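Local coordinates for aminoglycoside N(3)-acetyltransferase (Streptomyces griseus, PDB 7LAP), which probably acetylates the 3-amino group of aminoglycoside antibiotics, as an N-acetyltransferase of the Antibiotic_NAT family linked to antibiotic resistance, at residues 71-80 against 140-151; 194-205 against 223-234. All blocks are in the same frame, centred on the assembly; numbering follows the deposited sequence.

Contact 1: 71-80 against 140-151; sequences PTGTLLVTCG and SLAALGASAPAL
Leu75 and Leu144 face each other as a hydrogen-bonded antiparallel pair, and so do Val77 and Ala142. Each pair makes two backbone bonds, of which Leu75 N to Leu144 O, at 2.8 Å, is nearly straight (176° at the hydrogen). At one end Ser140 O takes two donors, Cys79 N and Gly80 N. At the other end Ala146 N bonds Gly73 O at 3.0 Å.

Strands 74-78 and 141-145 are neighbours in the mixed seven-stranded sheet, and strand 41-46 pairs with the other edge of 74-78. Gly145 begins a type I turn that carries the chain from strand 141-145 into helix 148-152.

A polar side-chain contact sits at this turn. Thr74 OG1 lies beside its own backbone N (chi1 -53°) and accepts a bond of 2.8 Å from Ser147 N. One water joins Thr74 OG1, Ser147 OG and Thr72 O, to which it donates.

The apolar contacts lie on both faces of the sheet. On one, the side chains of Leu76 and Leu151 meet at about a right angle, though the modelled separation of Leu76 CD1 and Leu151 CD1 is doubtfully short. Leu76 CD2 turns to Leu141 CD1 at 4.1 Å. Thr74 CG2, anti to the backbone N, touches Leu151 CD1 at 3.9 Å. On the opposite face Ala142 CB touches both Val77 CG2 and Cys79 SG, at 3.7 Å from the sulfur. Helices 58-69 and 120-126 cover Leu75 and Leu144 on that face.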
loop_
_atom_site.group_PDB
_atom_site.type_symbol
_atom_site.label_atom_id
_atom_site.label_comp_id
_atom_site.label_asym_id
_atom_site.label_seq_id
_atom_site.Cartn_x
_atom_site.Cartn_y
_atom_site.Cartn_z
ATOM N N PRO B 71 -3.946 -22.993 -13.222
ATOM C CA PRO B 71 -3.363 -22.144 -14.280
ATOM C C PRO B 71 -4.366 -21.642 -15.312
ATOM O O PRO B 71 -4.077 -20.650 -15.987
ATOM C CB PRO B 71 -2.328 -23.070 -14.956
ATOM C CG PRO B 71 -2.141 -24.221 -14.009
ATOM C CD PRO B 71 -3.460 -24.382 -13.312
ATOM N N THR B 72 -5.501 -22.314 -15.506
ATOM C CA THR B 72 -6.479 -21.858 -16.491
ATOM C C THR B 72 -7.492 -20.874 -15.910
ATOM O O THR B 72 -8.302 -20.327 -16.664
ATOM C CB THR B 72 -7.242 -23.053 -17.082
ATOM O OG1 THR B 72 -8.019 -23.655 -16.046
ATOM C CG2 THR B 72 -6.291 -24.099 -17.667
ATOM N N GLY B 73 -7.475 -20.636 -14.596
ATOM C CA GLY B 73 -8.384 -19.688 -13.983
ATOM C C GLY B 73 -7.797 -18.287 -13.895
ATOM O O GLY B 73 -6.657 -18.029 -14.267
ATOM N N THR B 74 -8.603 -17.370 -13.360
ATOM C CA THR B 74 -8.237 -15.964 -13.340
ATOM C C THR B 74 -8.797 -15.331 -12.076
ATOM O O THR B 74 -9.917 -15.649 -11.679
ATOM C CB THR B 74 -8.787 -15.228 -14.570
ATOM O OG1 THR B 74 -8.392 -15.923 -15.755
ATOM C CG2 THR B 74 -8.237 -13.783 -14.654
ATOM N N LEU B 75 -8.028 -14.426 -11.467
ATOM C CA LEU B 75 -8.471 -13.627 -10.325
ATOM C C LEU B 75 -8.667 -12.189 -10.774
ATOM O O LEU B 75 -7.900 -11.687 -11.588
ATOM C CB LEU B 75 -7.445 -13.636 -9.174
ATOM C CG LEU B 75 -6.846 -14.980 -8.773
ATOM C CD1 LEU B 75 -5.899 -14.785 -7.578
ATOM C CD2 LEU B 75 -7.972 -15.964 -8.453
ATOM N N LEU B 76 -9.658 -11.508 -10.231
ATOM C CA LEU B 76 -9.962 -10.123 -10.520
ATOM C C LEU B 76 -10.235 -9.300 -9.272
ATOM O O LEU B 76 -10.821 -9.796 -8.353
ATOM C CB LEU B 76 -11.245 -10.043 -11.308
ATOM C CG LEU B 76 -11.316 -9.835 -12.791
ATOM C CD1 LEU B 76 -11.267 -11.221 -13.371
ATOM C CD2 LEU B 76 -12.603 -9.171 -13.191
ATOM N N VAL B 77 -9.849 -8.038 -9.264
ATOM C CA VAL B 77 -10.141 -7.157 -8.136
ATOM C C VAL B 77 -10.542 -5.795 -8.670
ATOM O O VAL B 77 -10.304 -5.466 -9.831
ATOM C CB VAL B 77 -8.946 -6.970 -7.174
ATOM C CG1 VAL B 77 -8.556 -8.326 -6.479
ATOM C CG2 VAL B 77 -7.787 -6.389 -7.931
ATOM N N THR B 78 -11.138 -4.987 -7.808
ATOM C CA THR B 78 -11.426 -3.612 -8.166
ATOM C C THR B 78 -10.344 -2.754 -7.527
ATOM O O THR B 78 -10.034 -2.937 -6.346
ATOM C CB THR B 78 -12.841 -3.212 -7.745
ATOM O OG1 THR B 78 -13.030 -1.825 -8.003
ATOM C CG2 THR B 78 -13.092 -3.414 -6.237
ATOM N N CYS B 79 -9.689 -1.902 -8.330
ATOM C CA CYS B 79 -8.592 -1.027 -7.871
ATOM C C CYS B 79 -8.995 0.438 -7.727
ATOM O O CYS B 79 -8.861 1.042 -6.642
ATOM C CB CYS B 79 -7.406 -1.108 -8.864
ATOM S SG CYS B 79 -6.553 -2.651 -8.815
ATOM N N GLY B 80 -9.451 1.072 -8.805
ATOM C CA GLY B 80 -9.606 2.527 -8.768
ATOM C C GLY B 80 -8.254 3.216 -8.622
ATOM O O GLY B 80 -7.203 2.625 -8.805
ATOM N N SER B 140 -10.655 1.484 -12.549
ATOM C CA SER B 140 -9.812 0.422 -13.075
ATOM C C SER B 140 -9.996 -0.855 -12.263
ATOM O O SER B 140 -10.289 -0.828 -11.072
ATOM C CB SER B 140 -8.337 0.819 -13.069
ATOM O OG SER B 140 -7.891 1.102 -11.744
ATOM N N LEU B 141 -9.844 -1.985 -12.930
ATOM C CA LEU B 141 -9.756 -3.260 -12.248
ATOM C C LEU B 141 -8.347 -3.781 -12.444
ATOM O O LEU B 141 -7.558 -3.215 -13.193
ATOM C CB LEU B 141 -10.771 -4.263 -12.810
ATOM C CG LEU B 141 -12.229 -3.840 -12.955
ATOM C CD1 LEU B 141 -13.063 -5.073 -13.230
ATOM C CD2 LEU B 141 -12.631 -3.286 -11.646
ATOM N N ALA B 142 -8.049 -4.905 -11.806
ATOM C CA ALA B 142 -6.842 -5.617 -12.163
ATOM C C ALA B 142 -7.150 -7.099 -12.172
ATOM O O ALA B 142 -8.077 -7.550 -11.501
ATOM C CB ALA B 142 -5.710 -5.299 -11.199
ATOM N N ALA B 143 -6.351 -7.852 -12.921
ATOM C CA ALA B 143 -6.582 -9.280 -13.079
ATOM C C ALA B 143 -5.253 -10.020 -13.178
ATOM O O ALA B 143 -4.247 -9.481 -13.652
ATOM C CB ALA B 143 -7.437 -9.573 -14.330
ATOM N N LEU B 144 -5.292 -11.300 -12.807
ATOM C CA LEU B 144 -4.115 -12.160 -12.785
ATOM C C LEU B 144 -4.571 -13.551 -13.188
ATOM O O LEU B 144 -5.447 -14.124 -12.528
ATOM C CB LEU B 144 -3.460 -12.188 -11.379
ATOM C CG LEU B 144 -2.203 -13.049 -11.248
ATOM C CD1 LEU B 144 -1.034 -12.482 -12.103
ATOM C CD2 LEU B 144 -1.772 -13.197 -9.770
ATOM N N GLY B 145 -3.967 -14.108 -14.242
ATOM C CA GLY B 145 -4.348 -15.443 -14.649
ATOM C C GLY B 145 -4.662 -15.517 -16.141
ATOM O O GLY B 145 -4.407 -14.579 -16.903
ATOM N N ALA B 146 -5.265 -16.640 -16.544
ATOM C CA ALA B 146 -5.298 -17.018 -17.955
ATOM C C ALA B 146 -6.111 -16.038 -18.794
ATOM O O ALA B 146 -5.775 -15.780 -19.946
ATOM C CB ALA B 146 -5.864 -18.432 -18.079
ATOM N N SER B 147 -7.201 -15.495 -18.257
ATOM C CA SER B 147 -8.075 -14.624 -19.039
ATOM C C SER B 147 -7.813 -13.149 -18.757
ATOM O O SER B 147 -8.570 -12.287 -19.223
ATOM C CB SER B 147 -9.528 -14.953 -18.738
ATOM O OG SER B 147 -9.794 -16.298 -19.070
ATOM N N ALA B 148 -6.757 -12.846 -18.010
ATOM C CA ALA B 148 -6.565 -11.478 -17.530
ATOM C C ALA B 148 -6.428 -10.452 -18.654
ATOM O O ALA B 148 -7.038 -9.378 -18.529
ATOM C CB ALA B 148 -5.372 -11.431 -16.572
ATOM N N PRO B 149 -5.703 -10.701 -19.768
ATOM C CA PRO B 149 -5.615 -9.652 -20.807
ATOM C C PRO B 149 -6.947 -9.324 -21.473
ATOM O O PRO B 149 -7.272 -8.145 -21.627
ATOM C CB PRO B 149 -4.595 -10.227 -21.816
ATOM C CG PRO B 149 -3.793 -11.259 -20.996
ATOM C CD PRO B 149 -4.846 -11.859 -20.089
ATOM N N ALA B 150 -7.732 -10.319 -21.885
ATOM C CA ALA B 150 -9.015 -10.006 -22.517
ATOM C C ALA B 150 -10.008 -9.403 -21.522
ATOM O O ALA B 150 -10.835 -8.565 -21.899
ATOM C CB ALA B 150 -9.610 -11.264 -23.154
ATOM N N LEU B 151 -9.958 -9.809 -20.254
ATOM C CA LEU B 151 -10.872 -9.220 -19.278
ATOM C C LEU B 151 -10.590 -7.735 -19.078
ATOM O O LEU B 151 -11.522 -6.931 -18.956
ATOM C CB LEU B 151 -10.768 -9.950 -17.931
ATOM C CG LEU B 151 -11.518 -11.281 -17.803
ATOM C CD1 LEU B 151 -11.108 -12.002 -16.536
ATOM C CD2 LEU B 151 -13.023 -11.068 -17.867
HETATM O O HOH W 1 -9.842 -17.969 -16.792
#

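Contact 2: 194-205 against 223-234; sequences EALAQAPGKRFV and RDIDSEHGAFDY
Arg223 lays its guanidinium flat on the ring of Phe204 at the base of the beta hairpin formed by strands 204-213 and 216-225. The planes are 21° apart, and NH2 sits over the ring centre in a cation-pi stack. The Arg223 chain is extended from CG to NE, with CG anti to the backbone N (chi1 180°), which carries the group across to the ring. Ile225 CG2 touches Phe204 CE1 at 3.7 Å. Next to this pair, Val205 and Asp224 are joined by two backbone bonds.

Beyond the strands, the Phe232 ring points its edge at the carbonyl oxygens of Ala197, Ala199 and Pro200. Ala199 CB is 3.7 Å from Phe232 CE2. Lys202 runs extended past this ring, crossing it obliquely, and its NZ bonds Glu194 O and Ala197 O at the end of helix 189-196. Helix 273-289 also packs on Phe232.

Glu194 and Tyr234 meet with carboxylate and ring only 17° from coplanar. His191 holds the other carboxylate oxygen, OE1. Glu194 OE2 takes two donors: Tyr234 OH at 2.5 Å on its anti lone pair, and Ala231 N at 2.9 Å from above the carboxylate plane.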
loop_
_atom_site.group_PDB
_atom_site.type_symbol
_atom_site.label_atom_id
_atom_site.label_comp_id
_atom_site.label_asym_id
_atom_site.label_seq_id
_atom_site.Cartn_x
_atom_site.Cartn_y
_atom_site.Cartn_z
ATOM N N GLU B 194 -26.622 -1.698 -12.138
ATOM C CA GLU B 194 -27.134 -0.330 -12.250
ATOM C C GLU B 194 -26.989 0.200 -13.672
ATOM O O GLU B 194 -27.892 0.867 -14.193
ATOM C CB GLU B 194 -26.408 0.588 -11.269
ATOM C CG GLU B 194 -26.790 0.370 -9.820
ATOM C CD GLU B 194 -26.026 1.285 -8.866
ATOM O OE1 GLU B 194 -24.777 1.413 -8.996
ATOM O OE2 GLU B 194 -26.684 1.885 -7.986
ATOM N N ALA B 195 -25.865 -0.102 -14.326
ATOM C CA ALA B 195 -25.654 0.401 -15.682
ATOM C C ALA B 195 -26.658 -0.186 -16.670
ATOM O O ALA B 195 -27.075 0.506 -17.604
ATOM C CB ALA B 195 -24.224 0.113 -16.131
ATOM N N LEU B 196 -27.071 -1.442 -16.477
ATOM C CA LEU B 196 -28.043 -2.087 -17.360
ATOM C C LEU B 196 -29.493 -1.775 -17.001
ATOM O O LEU B 196 -30.370 -1.872 -17.874
ATOM C CB LEU B 196 -27.879 -3.613 -17.326
ATOM C CG LEU B 196 -26.538 -4.224 -17.706
ATOM C CD1 LEU B 196 -26.567 -5.741 -17.499
ATOM C CD2 LEU B 196 -26.177 -3.869 -19.149
ATOM N N ALA B 197 -29.771 -1.429 -15.745
ATOM C CA ALA B 197 -31.149 -1.360 -15.281
ATOM C C ALA B 197 -31.867 -0.156 -15.867
ATOM O O ALA B 197 -31.306 0.944 -15.950
ATOM C CB ALA B 197 -31.206 -1.307 -13.755
ATOM N N GLN B 198 -33.122 -0.371 -16.266
ATOM C CA GLN B 198 -33.958 0.672 -16.843
ATOM C C GLN B 198 -35.063 1.036 -15.862
ATOM O O GLN B 198 -35.936 0.214 -15.569
ATOM C CB GLN B 198 -34.543 0.236 -18.191
ATOM C CG GLN B 198 -33.514 0.211 -19.326
ATOM C CD GLN B 198 -32.568 1.416 -19.289
ATOM O OE1 GLN B 198 -31.338 1.261 -19.313
ATOM N NE2 GLN B 198 -33.140 2.618 -19.215
ATOM N N ALA B 199 -35.029 2.270 -15.372
ATOM C CA ALA B 199 -36.003 2.758 -14.408
ATOM C C ALA B 199 -35.871 4.268 -14.348
ATOM O O ALA B 199 -34.783 4.797 -14.601
ATOM C CB ALA B 199 -35.774 2.135 -13.021
ATOM N N PRO B 200 -36.942 4.987 -14.023
ATOM C CA PRO B 200 -36.861 6.451 -14.004
ATOM C C PRO B 200 -35.975 6.947 -12.871
ATOM O O PRO B 200 -35.836 6.304 -11.827
ATOM C CB PRO B 200 -38.318 6.880 -13.797
ATOM C CG PRO B 200 -38.921 5.749 -13.030
ATOM C CD PRO B 200 -38.264 4.504 -13.575
ATOM N N GLY B 201 -35.370 8.110 -13.095
ATOM C CA GLY B 201 -34.543 8.735 -12.085
ATOM C C GLY B 201 -33.105 8.276 -12.045
ATOM O O GLY B 201 -32.474 8.368 -10.988
ATOM N N LYS B 202 -32.561 7.799 -13.160
ATOM C CA LYS B 202 -31.197 7.288 -13.170
ATOM C C LYS B 202 -30.195 8.435 -13.048
ATOM O O LYS B 202 -30.317 9.455 -13.732
ATOM C CB LYS B 202 -30.944 6.488 -14.443
ATOM C CG LYS B 202 -29.761 5.524 -14.347
ATOM C CD LYS B 202 -29.800 4.577 -15.516
ATOM C CE LYS B 202 -28.728 3.562 -15.420
ATOM N NZ LYS B 202 -29.003 2.419 -16.320
ATOM N N ARG B 203 -29.206 8.262 -12.173
ATOM C CA ARG B 203 -28.245 9.306 -11.846
ATOM C C ARG B 203 -26.941 9.076 -12.591
ATOM O O ARG B 203 -26.376 7.977 -12.550
ATOM C CB ARG B 203 -27.976 9.354 -10.342
ATOM C CG ARG B 203 -29.156 9.809 -9.511
ATOM C CD ARG B 203 -29.193 9.130 -8.156
ATOM N NE ARG B 203 -30.270 9.689 -7.348
ATOM C CZ ARG B 203 -30.118 10.188 -6.122
ATOM N NH1 ARG B 203 -28.921 10.177 -5.544
ATOM N NH2 ARG B 203 -31.164 10.689 -5.468
ATOM N N PHE B 204 -26.450 10.124 -13.240
ATOM C CA PHE B 204 -25.216 10.061 -13.995
ATOM C C PHE B 204 -24.250 11.119 -13.482
ATOM O O PHE B 204 -24.649 12.111 -12.868
ATOM C CB PHE B 204 -25.486 10.237 -15.491
ATOM C CG PHE B 204 -26.221 9.076 -16.103
ATOM C CD1 PHE B 204 -25.528 7.950 -16.528
ATOM C CD2 PHE B 204 -27.602 9.109 -16.256
ATOM C CE1 PHE B 204 -26.201 6.873 -17.100
ATOM C CE2 PHE B 204 -28.280 8.040 -16.824
ATOM C CZ PHE B 204 -27.578 6.920 -17.241
ATOM N N VAL B 205 -22.960 10.881 -13.721
ATOM C CA VAL B 205 -21.908 11.799 -13.310
ATOM C C VAL B 205 -21.062 12.143 -14.520
ATOM O O VAL B 205 -20.939 11.356 -15.467
ATOM C CB VAL B 205 -21.027 11.216 -12.178
ATOM C CG1 VAL B 205 -21.822 11.148 -10.899
ATOM C CG2 VAL B 205 -20.497 9.828 -12.548
ATOM N N ARG B 223 -18.171 10.075 -18.572
ATOM C CA ARG B 223 -19.547 9.915 -18.136
ATOM C C ARG B 223 -19.722 8.511 -17.591
ATOM O O ARG B 223 -19.214 7.554 -18.177
ATOM C CB ARG B 223 -20.526 10.158 -19.286
ATOM C CG ARG B 223 -21.973 9.997 -18.871
ATOM C CD ARG B 223 -22.882 10.237 -20.036
ATOM N NE ARG B 223 -24.177 9.578 -19.888
ATOM C CZ ARG B 223 -25.267 10.166 -19.400
ATOM N NH1 ARG B 223 -25.229 11.435 -18.991
ATOM N NH2 ARG B 223 -26.404 9.483 -19.333
ATOM N N ASP B 224 -20.455 8.392 -16.484
ATOM C CA ASP B 224 -20.668 7.125 -15.794
ATOM C C ASP B 224 -21.994 7.235 -15.050
ATOM O O ASP B 224 -22.553 8.323 -14.909
ATOM C CB ASP B 224 -19.492 6.818 -14.836
ATOM C CG ASP B 224 -19.537 5.389 -14.236
ATOM O OD1 ASP B 224 -20.236 4.506 -14.790
ATOM O OD2 ASP B 224 -18.839 5.139 -13.227
ATOM N N ILE B 225 -22.519 6.097 -14.584
ATOM C CA ILE B 225 -23.548 6.183 -13.544
ATOM C C ILE B 225 -22.908 6.673 -12.245
ATOM O O ILE B 225 -21.692 6.593 -12.040
ATOM C CB ILE B 225 -24.266 4.842 -13.329
ATOM C CG1 ILE B 225 -23.237 3.751 -13.038
ATOM C CG2 ILE B 225 -25.110 4.476 -14.529
ATOM C CD1 ILE B 225 -23.584 2.866 -11.832
ATOM N N ASP B 226 -23.743 7.207 -11.362
ATOM C CA ASP B 226 -23.269 7.736 -10.087
ATOM C C ASP B 226 -22.944 6.553 -9.181
ATOM O O ASP B 226 -23.770 6.079 -8.401
ATOM C CB ASP B 226 -24.320 8.657 -9.473
ATOM C CG ASP B 226 -23.849 9.315 -8.195
ATOM O OD1 ASP B 226 -22.909 8.804 -7.546
ATOM O OD2 ASP B 226 -24.422 10.357 -7.835
ATOM N N SER B 227 -21.715 6.058 -9.297
ATOM C CA SER B 227 -21.329 4.877 -8.540
ATOM C C SER B 227 -20.892 5.215 -7.132
ATOM O O SER B 227 -20.292 4.367 -6.462
ATOM C CB SER B 227 -20.210 4.114 -9.261
ATOM O OG SER B 227 -18.953 4.771 -9.133
ATOM N N GLU B 228 -21.167 6.433 -6.677
ATOM C CA GLU B 228 -20.828 6.868 -5.332
ATOM C C GLU B 228 -22.052 6.999 -4.442
ATOM O O GLU B 228 -22.041 6.514 -3.306
ATOM C CB GLU B 228 -20.074 8.199 -5.390
ATOM C CG GLU B 228 -19.644 8.721 -4.035
ATOM C CD GLU B 228 -18.595 9.819 -4.140
ATOM O OE1 GLU B 228 -17.500 9.541 -4.677
ATOM O OE2 GLU B 228 -18.864 10.958 -3.689
ATOM N N HIS B 229 -23.120 7.627 -4.942
ATOM C CA HIS B 229 -24.365 7.795 -4.206
ATOM C C HIS B 229 -25.499 6.957 -4.778
ATOM O O HIS B 229 -26.668 7.215 -4.478
ATOM C CB HIS B 229 -24.777 9.266 -4.191
ATOM C CG HIS B 229 -23.633 10.203 -3.994
ATOM N ND1 HIS B 229 -23.417 11.296 -4.802
ATOM C CD2 HIS B 229 -22.632 10.202 -3.082
ATOM C CE1 HIS B 229 -22.335 11.936 -4.393
ATOM N NE2 HIS B 229 -21.840 11.292 -3.350
ATOM N N GLY B 230 -25.187 5.984 -5.621
ATOM C CA GLY B 230 -26.229 5.145 -6.174
ATOM C C GLY B 230 -26.761 5.677 -7.482
ATOM O O GLY B 230 -26.968 6.887 -7.640
ATOM N N ALA B 231 -26.981 4.778 -8.437
ATOM C CA ALA B 231 -27.481 5.200 -9.739
ATOM C C ALA B 231 -28.958 5.581 -9.709
ATOM O O ALA B 231 -29.472 6.124 -10.694
ATOM C CB ALA B 231 -27.226 4.088 -10.756
ATOM N N PHE B 232 -29.655 5.322 -8.611
ATOM C CA PHE B 232 -31.045 5.728 -8.475
ATOM C C PHE B 232 -31.245 6.289 -7.082
ATOM O O PHE B 232 -30.357 6.219 -6.227
ATOM C CB PHE B 232 -32.007 4.559 -8.708
ATOM C CG PHE B 232 -31.830 3.891 -10.034
ATOM C CD1 PHE B 232 -30.882 2.896 -10.200
ATOM C CD2 PHE B 232 -32.600 4.265 -11.119
ATOM C CE1 PHE B 232 -30.700 2.290 -11.430
ATOM C CE2 PHE B 232 -32.423 3.658 -12.348
ATOM C CZ PHE B 232 -31.476 2.674 -12.502
ATOM N N ASP B 233 -32.419 6.847 -6.843
ATOM C CA ASP B 233 -32.836 7.069 -5.471
ATOM C C ASP B 233 -33.513 5.788 -5.012
ATOM O O ASP B 233 -34.596 5.437 -5.495
ATOM C CB ASP B 233 -33.758 8.274 -5.317
ATOM C CG ASP B 233 -34.029 8.584 -3.862
ATOM O OD1 ASP B 233 -33.671 7.749 -3.004
ATOM O OD2 ASP B 233 -34.566 9.668 -3.564
ATOM N N TYR B 234 -32.860 5.088 -4.099
ATOM C CA TYR B 234 -33.397 3.886 -3.490
ATOM C C TYR B 234 -34.221 4.170 -2.238
ATOM O O TYR B 234 -34.458 3.249 -1.450
ATOM C CB TYR B 234 -32.251 2.951 -3.154
ATOM C CG TYR B 234 -31.415 2.521 -4.333
ATOM C CD1 TYR B 234 -31.852 1.515 -5.180
ATOM C CD2 TYR B 234 -30.174 3.093 -4.578
ATOM C CE1 TYR B 234 -31.083 1.096 -6.239
ATOM C CE2 TYR B 234 -29.393 2.676 -5.624
ATOM C CZ TYR B 234 -29.851 1.678 -6.458
ATOM O OH TYR B 234 -29.077 1.253 -7.518
#

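Contact 1 is the more deeply buried: its centre lies about 11 Å from the centre of the chain, against about 17 Å for contact 2. They hold different elements. Contact 1 pairs two strands of the main sheet, while contact 2 closes the base of the separate two-stranded hairpin and ties it to the end of helix 189-196. Both use antiparallel backbone bonds, but in contact 2 the pairing is short and loops take over. Contact 1 is mostly backbone pairing with leucines, a valine and alanines on the two faces. Contact 2 depends more on charged and aromatic groups. The nearest atoms of the two are about 9 Å apart, so they do not touch.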